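Side-chain contacts in GDP-perosamine synthase (Caulobacter crescentus, PDB 3BN1), which transfers an amino group from L-glutamate to GDP-4-keto-6-deoxy-D-mannose with pyridoxal 5'-phosphate, making GDP-perosamine for the O-antigen of the bacterial outer membrane: residues Ala268-Gly271 against Asn272-Lys276; Leu298-Thr301 against Arg302-Ile306; Ala354-Glu358 against Ala359-Arg363. All coordinates share one frame; numbering follows the deposited sequence.

Interaction 1: Ala268-Gly271 against Asn272-Lys276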
loop_
_atom_site.group_PDB
_atom_site.type_symbol
_atom_site.label_atom_id
_atom_site.label_comp_id
_atom_site.label_asym_id
_atom_site.label_seq_id
_atom_site.Cartn_x
_atom_site.Cartn_y
_atom_site.Cartn_z
ATOM N N ALA A 268 -11.534 37.478 16.670
ATOM C CA ALA A 268 -11.341 38.847 17.132
ATOM C C ALA A 268 -11.128 38.864 18.659
ATOM O O ALA A 268 -10.360 39.646 19.215
ATOM C CB ALA A 268 -12.619 39.642 16.766
ATOM N N ARG A 269 -11.833 37.985 19.350
ATOM C CA ARG A 269 -11.708 37.922 20.789
ATOM C C ARG A 269 -10.266 37.709 21.275
ATOM O O ARG A 269 -9.927 38.026 22.414
ATOM C CB ARG A 269 -12.646 36.812 21.289
ATOM C CG ARG A 269 -12.934 36.882 22.776
ATOM C CD ARG A 269 -13.324 35.513 23.318
ATOM N NE ARG A 269 -12.836 35.269 24.679
ATOM C CZ ARG A 269 -13.361 34.374 25.518
ATOM N NH1 ARG A 269 -14.408 33.638 25.146
ATOM N NH2 ARG A 269 -12.846 34.209 26.735
ATOM N N LEU A 270 -9.410 37.160 20.421
ATOM C CA LEU A 270 -8.022 36.842 20.797
ATOM C C LEU A 270 -7.034 37.929 20.406
ATOM O O LEU A 270 -5.826 37.904 20.757
ATOM C CB LEU A 270 -7.611 35.506 20.159
ATOM C CG LEU A 270 -8.425 34.243 20.484
ATOM C CD1 LEU A 270 -7.740 33.129 19.789
ATOM C CD2 LEU A 270 -8.588 33.900 21.980
ATOM N N GLY A 271 -7.554 38.915 19.685
ATOM C CA GLY A 271 -6.714 40.048 19.307
ATOM C C GLY A 271 -5.399 39.696 18.643
ATOM O O GLY A 271 -5.359 38.846 17.749
ATOM N N ASN A 272 -4.315 40.378 19.032
ATOM C CA ASN A 272 -3.055 40.095 18.361
ATOM C C ASN A 272 -2.373 38.808 18.837
ATOM O O ASN A 272 -1.237 38.503 18.412
ATOM C CB ASN A 272 -2.094 41.311 18.416
ATOM C CG ASN A 272 -1.359 41.417 19.759
ATOM O OD1 ASN A 272 -1.716 40.739 20.732
ATOM N ND2 ASN A 272 -0.348 42.289 19.821
ATOM N N ARG A 273 -3.054 38.051 19.698
ATOM C CA ARG A 273 -2.437 36.832 20.198
ATOM C C ARG A 273 -2.223 35.667 19.244
ATOM O O ARG A 273 -1.395 34.757 19.486
ATOM C CB ARG A 273 -3.038 36.448 21.497
ATOM C CG ARG A 273 -2.716 37.523 22.550
ATOM C CD ARG A 273 -3.332 37.109 23.905
ATOM N NE ARG A 273 -4.797 37.142 23.912
ATOM C CZ ARG A 273 -5.605 36.419 24.699
ATOM N NH1 ARG A 273 -6.915 36.593 24.559
ATOM N NH2 ARG A 273 -5.137 35.536 25.594
ATOM N N VAL A 274 -2.954 35.741 18.136
ATOM C CA VAL A 274 -2.765 34.847 17.010
ATOM C C VAL A 274 -2.744 35.639 15.729
ATOM O O VAL A 274 -3.283 36.741 15.665
ATOM C CB VAL A 274 -3.937 33.898 16.843
ATOM C CG1 VAL A 274 -3.949 32.956 17.990
ATOM C CG2 VAL A 274 -5.243 34.722 16.715
ATOM N N THR A 275 -2.225 35.026 14.676
ATOM C CA THR A 275 -2.250 35.635 13.361
ATOM C C THR A 275 -3.068 34.689 12.519
ATOM O O THR A 275 -2.712 33.511 12.339
ATOM C CB THR A 275 -0.886 35.672 12.732
ATOM O OG1 THR A 275 -0.126 36.681 13.393
ATOM C CG2 THR A 275 -1.062 36.044 11.295
ATOM N N LYS A 276 -4.223 35.167 12.071
ATOM C CA LYS A 276 -5.126 34.272 11.314
ATOM C C LYS A 276 -4.546 33.841 9.954
ATOM O O LYS A 276 -3.803 34.615 9.349
ATOM C CB LYS A 276 -6.461 34.976 11.048
ATOM C CG LYS A 276 -6.269 36.142 10.077
ATOM C CD LYS A 276 -7.600 36.886 9.868
ATOM C CE LYS A 276 -8.176 37.404 11.193
ATOM N NZ LYS A 276 -8.668 36.379 12.185
HETATM O O HOH W 1 -7.428 39.366 23.451
#
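Arg273 folds back over the turn that precedes it and reaches the carbonyl oxygen of Leu270 twice, once through its backbone and once through its side chain. Arg273 N donates to Leu270 O at 3.0 Å, the bond that closes a type II' beta turn over residues 270-273, and Arg273 NE adds a weak bond to the same oxygen at 3.4 Å. Gly271 is the second residue of this turn, a position whose positive phi (here 52°) suits glycine, and Asn272 is the third. The arginine side chain reaches back because CG lies beside its own backbone N and the chain bends at chi3 (-68°) after a straight chi2. CB, CG and CD thus wrap around Leu270 O, with CB as near as 3.2 Å. Farther out, the guanidinium turns an edge to Arg269 O, nearly in plane with it; Arg273 NH1 is too far for a direct bond at 4.0 Å, and water 1 bridges the two, accepting from NH1 and donating to Arg269 O. Leu270 runs at about a right angle to the arginine, its CD2 lying 4.1 Å from Arg273 NH1. The other methyl of Leu270, CD1, meets Val274 CG1 at 4.2 Å, a loose apolar touch between two buried residues. The two arginines do not face each other as bare like charges, since Asp369 forms salt bridges with both, through OD2 to Arg269 NH2 and OD1 to Arg273 NH1, while Arg273 NH2 donates to Leu372 O. The turn joins the 3-10 end that follows helix 249-266 to strand 274-275, an edge strand of a four-stranded antiparallel sheet. Leu270 packs on Leu368 of helix 358-371, and Val274 rests on Val292 of the adjacent strand 290-294.

Interaction 2: Leu298-Thr301 against Arg302-Ile306. With NA (sodium ion), chain F.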
loop_
_atom_site.group_PDB
_atom_site.type_symbol
_atom_site.label_atom_id
_atom_site.label_comp_id
_atom_site.label_asym_id
_atom_site.label_seq_id
_atom_site.Cartn_x
_atom_site.Cartn_y
_atom_site.Cartn_z
ATOM N N LEU A 298 3.599 36.495 22.815
ATOM C CA LEU A 298 3.242 35.556 23.888
ATOM C C LEU A 298 4.430 35.157 24.727
ATOM O O LEU A 298 5.557 35.309 24.256
ATOM C CB LEU A 298 2.551 34.315 23.305
ATOM C CG LEU A 298 1.250 34.730 22.591
ATOM C CD1 LEU A 298 0.747 33.442 21.999
ATOM C CD2 LEU A 298 0.159 35.230 23.498
ATOM N N SER A 299 4.208 34.684 25.954
ATOM C CA SER A 299 5.304 34.200 26.840
ATOM C C SER A 299 5.304 32.660 26.710
ATOM O O SER A 299 6.331 31.980 26.714
ATOM C CB SER A 299 5.051 34.565 28.333
ATOM O OG SER A 299 3.948 33.825 28.875
ATOM N N THR A 300 4.114 32.109 26.554
ATOM C CA THR A 300 3.929 30.680 26.330
ATOM C C THR A 300 4.544 30.156 25.027
ATOM O O THR A 300 4.842 30.917 24.116
ATOM C CB THR A 300 2.433 30.320 26.396
ATOM O OG1 THR A 300 2.304 28.914 26.646
ATOM C CG2 THR A 300 1.603 30.767 25.120
ATOM N N THR A 301 4.823 28.860 24.966
ATOM C CA THR A 301 5.349 28.268 23.726
ATOM C C THR A 301 4.260 27.524 22.906
ATOM O O THR A 301 3.250 27.084 23.438
ATOM C CB THR A 301 6.433 27.220 24.041
ATOM O OG1 THR A 301 5.798 26.012 24.515
ATOM C CG2 THR A 301 7.523 27.794 24.979
ATOM N N ARG A 302 4.456 27.330 21.613
ATOM C CA ARG A 302 3.434 26.604 20.829
ATOM C C ARG A 302 3.194 25.177 21.383
ATOM O O ARG A 302 2.037 24.679 21.470
ATOM C CB ARG A 302 3.851 26.665 19.333
ATOM C CG ARG A 302 2.856 26.250 18.270
ATOM C CD ARG A 302 2.606 24.732 18.112
ATOM N NE ARG A 302 3.828 23.925 18.174
ATOM C CZ ARG A 302 4.746 23.861 17.218
ATOM N NH1 ARG A 302 5.800 23.075 17.394
ATOM N NH2 ARG A 302 4.566 24.494 16.054
ATOM N N ASP A 303 4.257 24.464 21.768
ATOM C CA ASP A 303 4.005 23.133 22.282
ATOM C C ASP A 303 3.228 23.130 23.576
ATOM O O ASP A 303 2.395 22.240 23.820
ATOM C CB ASP A 303 5.292 22.285 22.392
ATOM C CG ASP A 303 5.919 22.050 21.029
ATOM O OD1 ASP A 303 5.262 22.308 20.003
ATOM O OD2 ASP A 303 7.088 21.637 20.958
ATOM N N GLN A 304 3.458 24.176 24.375
ATOM C CA GLN A 304 2.746 24.285 25.657
ATOM C C GLN A 304 1.230 24.562 25.431
ATOM O O GLN A 304 0.404 24.009 26.101
ATOM C CB GLN A 304 3.356 25.379 26.526
ATOM C CG GLN A 304 2.858 25.333 27.972
ATOM C CD GLN A 304 3.101 23.947 28.629
ATOM O OE1 GLN A 304 4.222 23.489 28.658
ATOM N NE2 GLN A 304 2.043 23.288 29.124
ATOM N N VAL A 305 0.876 25.436 24.489
ATOM C CA VAL A 305 -0.507 25.726 24.136
ATOM C C VAL A 305 -1.201 24.444 23.711
ATOM O O VAL A 305 -2.308 24.190 24.151
ATOM C CB VAL A 305 -0.533 26.685 22.890
ATOM C CG1 VAL A 305 -1.933 26.712 22.232
ATOM C CG2 VAL A 305 -0.034 28.091 23.305
ATOM N N ILE A 306 -0.522 23.596 22.929
ATOM C CA ILE A 306 -1.143 22.337 22.485
ATOM C C ILE A 306 -1.411 21.505 23.731
ATOM O O ILE A 306 -2.497 20.946 23.921
ATOM C CB ILE A 306 -0.235 21.518 21.503
ATOM C CG1 ILE A 306 -0.254 22.115 20.082
ATOM C CG2 ILE A 306 -0.774 20.120 21.356
ATOM C CD1 ILE A 306 1.010 21.803 19.231
HETATM NA NA NA F . 7.076 34.771 22.372
HETATM O O HOH W 2 7.252 32.114 23.332
HETATM O O HOH W 3 8.281 36.227 23.999
HETATM O O HOH W 4 5.284 33.832 20.623
#
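An N-cap opens helix 302-311: Thr301 precedes its first turn, and Thr301 OG1 accepts from Gln304 N at 3.0 Å with an N-H...O angle of 150°. The hydroxyl reaches that amide because OG1 sits between the backbone N and the carbonyl carbon (chi1 76°), which also brings it to within 3.2 Å of Gln304 CB. The Thr301 carbonyl oxygen takes the first regular helical bond, from Val305 N at 3.1 Å. One residue earlier, Thr300 lies across the helix start with its two branches divided: OG1 rests 3.7 Å from Gln304 CB, while the methyl CG2 meets Val305 CG2 at 3.6 Å, the two side chains crossing at about a right angle. Val305 continues this apolar side onto Leu348 and Leu372. Gln304 leads its amide away from the cap, NE2 donating to Asp308 one turn on. On the first turn, Arg302 bends at chi2 and chi3 and grips Asp303 side-on: both Arg302 NE and Arg302 NH1 donate to Asp303 OD1, each at 2.8 Å, with the oxygen in the guanidinium plane. Before the helix, Leu298 O binds the sodium ion at 2.5 Å, as does Glu296 O; one of the ion's three water ligands, water 2, also donates to Thr300 O. The threonine hydroxyl supplies an acceptor for a first-turn amide, as N-caps do. Asp303 places its negative charge in that first turn, where the helix dipole would probably favour it. Its two in-plane bonds to a single oxygen should limit rotation of the Arg302 guanidinium, whose NH2 is directed to the carbonyl oxygens of Gly344 and Gly347.

Interaction 3: Ala354-Glu358 against Ala359-Arg363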
loop_
_atom_site.group_PDB
_atom_site.type_symbol
_atom_site.label_atom_id
_atom_site.label_comp_id
_atom_site.label_asym_id
_atom_site.label_seq_id
_atom_site.Cartn_x
_atom_site.Cartn_y
_atom_site.Cartn_z
ATOM N N ALA A 354 -16.001 18.746 9.343
ATOM C CA ALA A 354 -17.426 18.892 9.100
ATOM C C ALA A 354 -18.347 18.641 10.244
ATOM O O ALA A 354 -19.495 19.069 10.148
ATOM C CB ALA A 354 -17.908 18.087 7.836
ATOM N N GLY A 355 -17.898 17.948 11.289
ATOM C CA GLY A 355 -18.769 17.683 12.437
ATOM C C GLY A 355 -18.764 18.793 13.516
ATOM O O GLY A 355 -19.497 18.703 14.496
ATOM N N LEU A 356 -17.967 19.846 13.344
ATOM C CA LEU A 356 -17.890 20.919 14.369
ATOM C C LEU A 356 -19.037 21.912 14.356
ATOM O O LEU A 356 -19.423 22.394 13.285
ATOM C CB LEU A 356 -16.587 21.711 14.252
ATOM C CG LEU A 356 -15.378 20.782 14.274
ATOM C CD1 LEU A 356 -14.333 21.754 13.841
ATOM C CD2 LEU A 356 -15.191 20.351 15.777
ATOM N N THR A 357 -19.558 22.195 15.560
ATOM C CA THR A 357 -20.638 23.168 15.788
ATOM C C THR A 357 -20.092 24.537 16.170
ATOM O O THR A 357 -18.961 24.643 16.623
ATOM C CB THR A 357 -21.640 22.722 16.913
ATOM O OG1 THR A 357 -21.004 22.689 18.195
ATOM C CG2 THR A 357 -22.195 21.351 16.589
ATOM N N GLU A 358 -20.950 25.553 16.068
ATOM C CA GLU A 358 -20.596 26.910 16.428
ATOM C C GLU A 358 -20.202 26.910 17.914
ATOM O O GLU A 358 -19.249 27.568 18.309
ATOM C CB GLU A 358 -21.755 27.894 16.167
ATOM C CG GLU A 358 -21.246 29.286 16.391
ATOM C CD GLU A 358 -22.257 30.369 16.121
ATOM O OE1 GLU A 358 -23.334 29.995 15.656
ATOM O OE2 GLU A 358 -22.008 31.577 16.357
ATOM N N ALA A 359 -20.860 26.058 18.693
ATOM C CA ALA A 359 -20.563 26.002 20.121
ATOM C C ALA A 359 -19.168 25.451 20.341
ATOM O O ALA A 359 -18.424 25.970 21.161
ATOM C CB ALA A 359 -21.610 25.167 20.861
ATOM N N ASP A 360 -18.831 24.414 19.578
ATOM C CA ASP A 360 -17.510 23.783 19.620
ATOM C C ASP A 360 -16.459 24.856 19.351
ATOM O O ASP A 360 -15.408 24.890 20.011
ATOM C CB ASP A 360 -17.340 22.794 18.465
ATOM C CG ASP A 360 -18.172 21.527 18.608
ATOM O OD1 ASP A 360 -18.601 21.242 19.741
ATOM O OD2 ASP A 360 -18.360 20.800 17.602
ATOM N N ILE A 361 -16.741 25.675 18.327
ATOM C CA ILE A 361 -15.820 26.711 17.931
ATOM C C ILE A 361 -15.772 27.738 19.028
ATOM O O ILE A 361 -14.695 28.183 19.422
ATOM C CB ILE A 361 -16.071 27.326 16.546
ATOM C CG1 ILE A 361 -16.096 26.238 15.446
ATOM C CG2 ILE A 361 -15.124 28.517 16.329
ATOM C CD1 ILE A 361 -14.981 25.122 15.615
ATOM N N ASP A 362 -16.914 28.063 19.601
ATOM C CA ASP A 362 -16.854 28.996 20.709
ATOM C C ASP A 362 -15.862 28.506 21.809
ATOM O O ASP A 362 -15.054 29.263 22.389
ATOM C CB ASP A 362 -18.261 29.077 21.305
ATOM C CG ASP A 362 -19.166 30.009 20.527
ATOM O OD1 ASP A 362 -18.629 30.875 19.803
ATOM O OD2 ASP A 362 -20.410 29.889 20.639
ATOM N N ARG A 363 -15.961 27.220 22.079
ATOM C CA ARG A 363 -15.168 26.516 23.096
ATOM C C ARG A 363 -13.681 26.571 22.779
ATOM O O ARG A 363 -12.868 26.899 23.633
ATOM C CB ARG A 363 -15.630 25.061 23.117
ATOM C CG ARG A 363 -15.003 24.292 24.247
ATOM C CD ARG A 363 -15.749 22.970 24.556
ATOM N NE ARG A 363 -14.848 22.054 25.257
ATOM C CZ ARG A 363 -14.793 20.737 25.078
ATOM N NH1 ARG A 363 -15.629 20.111 24.241
ATOM N NH2 ARG A 363 -13.934 20.031 25.798
HETATM O O HOH W 5 -20.185 18.375 17.463
#
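Asp360 OD2 is held by two donors: Thr357 N at 2.7 Å, nearly straight at 172°, and water 5 at 3.0 Å. The backbone amide comes from above the carboxylate plane, 50° out of it. In return Asp360 N donates to Thr357 OG1 at 3.1 Å, and this exchange is a capping box at the start of helix 358-371, with Thr357 as N-cap. A chi1 of 66° turns the threonine hydroxyl toward the first turn, while Asp360 CG lies beside its own backbone N and swings the carboxylate back over the threonine. Behind the box the regular helical bonds begin, Ile361 N to Thr357 O and Asp362 N to Glu358 O, the latter only 2.7 Å long. Flanking the box, Leu356 and Ile361 form a hydrophobic staple, crossing at about a right angle with their CD1 atoms 3.9 Å apart, and both side chains press on helix 249-266, Leu356 on Val259 and Ile361 on Tyr263. Glu358, extended beyond CG, and Asp362 both carry salt bridges to Lys266 at the end of that helix; the shared lysine would probably ease the repulsion between the two carboxylates. Water 5 links the cap to the preceding loop, donating also to Gly355 O at 3.1 Å.

How the interactions relate
Interactions 2 and 3 both cap helices at their N-termini. Interactions 1 and 2 touch directly, Arg273 O meeting Leu298 CD1 at 3.6 Å, with centres about 14 Å apart. Helix 358-371 joins interactions 1 and 3: it starts at the capping box, and its far end carries Asp369, the partner of both arginines of interaction 1. Leu372, just beyond, also packs on Leu298 and Val305 of interaction 2. Interactions 2 and 3 stay about 11 Å apart between nearest atoms. The sodium ion, bound within interaction 2, lies about 10 Å from the nearest Arg273 side-chain atom. No segment supplies a residue of the 2-oxoglutaric acid pocket; that ligand is about 13 Å from the nearest Arg302 side-chain atom.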